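Local coordinates for WZI (Escherichia coli, PDB 2YNK), which is an outer membrane beta-barrel lectin that binds carbohydrate and underpins the assembly of the group 1 capsule on the cell surface, at residues A[51-54]-A[55-59]. Residues are numbered along the deposited sequence; the frame is centred on the assembly and turned at random.
Sequences EQVV and LARIN
R57 folds its side chain back along helix 49-65 toward V53 and V54, one turn earlier. Bends at chi2 (137°) and chi3 (59°) return the guanidinium over the helix, with NH1 3.5 Å from V53 CG1 and NH2 3.7 Å from V54 CG2. V53 offers the branch anti to its backbone N (chi1 169°), V54 the one beside its N. These compact methyls meet the nitrogen ends, while V53 O and V54 CA lie over one guanidinium face, V54 CA displaced toward that group's rim. NE makes a salt bridge with D13 of helix 8-19, tying the two helices together.

Beneath the side chains, L55 N bonds E51 O at 3.1 Å and A56 N bonds Q52 O at 3.0 Å, both in the alpha-helical pattern. R57 N hydrogen-bonds V54 O (2.9 Å), three residues back, and V53 O weakly, consistent with some 3-10 character. A56, small, suits the helix's exposed side, its CB near Q52 O.

E51 is buried, its carboxylate paired with R20 and bonded by the backbone of S47 and Y48. V54 and I58 pack on helix 8-19, L55 and I58 on helix 34-42, and R57 reaches N381 between barrel strands 368-377 and 383-393.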
ATOM      1  N   GLU A  51     -10.752  22.437  -5.721  1.00 61.97           N
ATOM      2  CA  GLU A  51     -11.174  21.537  -4.649  1.00 62.43           C
ATOM      3  C   GLU A  51     -12.502  20.825  -4.923  1.00 63.01           C
ATOM      4  O   GLU A  51     -12.721  19.714  -4.440  1.00 63.24           O
ATOM      5  CB  GLU A  51     -11.213  22.280  -3.310  1.00 63.58           C
ATOM      6  CG  GLU A  51      -9.836  22.743  -2.857  1.00 63.93           C
ATOM      7  CD  GLU A  51      -9.863  23.634  -1.636  1.00 66.99           C
ATOM      8  OE1 GLU A  51     -10.875  24.340  -1.398  1.00 68.54           O
ATOM      9  OE2 GLU A  51      -8.840  23.642  -0.919  1.00 68.36           O
ATOM     10  N   GLN A  52     -13.379  21.447  -5.703  1.00 64.55           N
ATOM     11  CA  GLN A  52     -14.661  20.825  -6.037  1.00 64.67           C
ATOM     12  C   GLN A  52     -14.433  19.761  -7.100  1.00 61.83           C
ATOM     13  O   GLN A  52     -15.054  18.705  -7.070  1.00 60.94           O
ATOM     14  CB  GLN A  52     -15.679  21.870  -6.505  1.00 67.12           C
ATOM     15  CG  GLN A  52     -15.694  23.126  -5.638  1.00 70.20           C
ATOM     16  CD  GLN A  52     -17.078  23.725  -5.439  1.00 72.34           C
ATOM     17  OE1 GLN A  52     -17.312  24.901  -5.741  1.00 74.55           O
ATOM     18  NE2 GLN A  52     -17.999  22.921  -4.911  1.00 72.24           N
ATOM     19  N   VAL A  53     -13.519  20.045  -8.024  1.00 60.54           N
ATOM     20  CA  VAL A  53     -13.108  19.078  -9.044  1.00 60.41           C
ATOM     21  C   VAL A  53     -12.579  17.780  -8.416  1.00 58.60           C
ATOM     22  O   VAL A  53     -13.025  16.687  -8.761  1.00 57.72           O
ATOM     23  CB  VAL A  53     -12.013  19.670  -9.963  1.00 60.50           C
ATOM     24  CG1 VAL A  53     -11.395  18.590 -10.844  1.00 58.66           C
ATOM     25  CG2 VAL A  53     -12.577  20.797 -10.812  1.00 59.74           C
ATOM     26  N   VAL A  54     -11.641  17.899  -7.485  1.00 57.39           N
ATOM     27  CA  VAL A  54     -11.121  16.718  -6.812  1.00 57.13           C
ATOM     28  C   VAL A  54     -12.245  16.003  -6.062  1.00 58.39           C
ATOM     29  O   VAL A  54     -12.437  14.813  -6.254  1.00 61.67           O
ATOM     30  CB  VAL A  54      -9.942  17.039  -5.867  1.00 56.62           C
ATOM     31  CG1 VAL A  54      -9.510  15.787  -5.121  1.00 55.25           C
ATOM     32  CG2 VAL A  54      -8.765  17.619  -6.646  1.00 54.53           C
ATOM     33  N   LEU A  55     -12.990  16.728  -5.229  1.00 60.00           N
ATOM     34  CA  LEU A  55     -14.128  16.151  -4.495  1.00 59.96           C
ATOM     35  C   LEU A  55     -15.048  15.279  -5.351  1.00 57.13           C
ATOM     36  O   LEU A  55     -15.406  14.168  -4.959  1.00 56.53           O
ATOM     37  CB  LEU A  55     -14.987  17.259  -3.853  1.00 63.97           C
ATOM     38  CG  LEU A  55     -14.602  17.727  -2.447  1.00 65.71           C
ATOM     39  CD1 LEU A  55     -15.669  18.663  -1.899  1.00 67.62           C
ATOM     40  CD2 LEU A  55     -14.387  16.550  -1.503  1.00 64.46           C
ATOM     41  N   ALA A  56     -15.444  15.789  -6.509  1.00 55.11           N
ATOM     42  CA  ALA A  56     -16.413  15.089  -7.352  1.00 54.72           C
ATOM     43  C   ALA A  56     -15.832  13.771  -7.850  1.00 52.75           C
ATOM     44  O   ALA A  56     -16.566  12.820  -8.132  1.00 51.51           O
ATOM     45  CB  ALA A  56     -16.835  15.969  -8.525  1.00 53.85           C
ATOM     46  N   ARG A  57     -14.504  13.732  -7.938  1.00 53.28           N
ATOM     47  CA  ARG A  57     -13.766  12.565  -8.429  1.00 51.41           C
ATOM     48  C   ARG A  57     -13.843  11.392  -7.460  1.00 49.11           C
ATOM     49  O   ARG A  57     -13.903  10.247  -7.892  1.00 51.54           O
ATOM     50  CB  ARG A  57     -12.304  12.950  -8.712  1.00 51.94           C
ATOM     51  CG  ARG A  57     -11.836  12.629 -10.126  1.00 54.10           C
ATOM     52  CD  ARG A  57     -11.007  13.755 -10.727  1.00 55.42           C
ATOM     53  NE  ARG A  57      -9.815  14.059  -9.936  1.00 56.68           N
ATOM     54  CZ  ARG A  57      -8.993  15.086 -10.165  1.00 57.92           C
ATOM     55  NH1 ARG A  57      -9.210  15.932 -11.172  1.00 56.62           N
ATOM     56  NH2 ARG A  57      -7.931  15.267  -9.381  1.00 59.93           N
ATOM     57  N   ILE A  58     -13.875  11.664  -6.158  1.00 47.85           N
ATOM     58  CA  ILE A  58     -13.898  10.584  -5.155  1.00 47.01           C
ATOM     59  C   ILE A  58     -14.990   9.536  -5.391  1.00 48.05           C
ATOM     60  O   ILE A  58     -14.694   8.353  -5.514  1.00 49.25           O
ATOM     61  CB  ILE A  58     -14.021  11.115  -3.716  1.00 46.21           C
ATOM     62  CG1 ILE A  58     -12.866  12.078  -3.377  1.00 45.91           C
ATOM     63  CG2 ILE A  58     -14.074   9.962  -2.720  1.00 44.96           C
ATOM     64  CD1 ILE A  58     -11.479  11.630  -3.777  1.00 44.14           C
ATOM     65  N   ASN A  59     -16.247   9.955  -5.454  1.00 50.96           N
ATOM     66  CA  ASN A  59     -17.346   9.004  -5.697  1.00 52.16           C
ATOM     67  C   ASN A  59     -17.328   8.417  -7.111  1.00 51.01           C
ATOM     68  O   ASN A  59     -17.713   7.262  -7.318  1.00 48.48           O
ATOM     69  CB  ASN A  59     -18.709   9.657  -5.404  1.00 55.14           C
ATOM     70  CG  ASN A  59     -19.061   9.632  -3.925  1.00 56.42           C
ATOM     71  OD1 ASN A  59     -18.628   8.741  -3.183  1.00 56.63           O
ATOM     72  ND2 ASN A  59     -19.860  10.604  -3.490  1.00 55.77           N
TER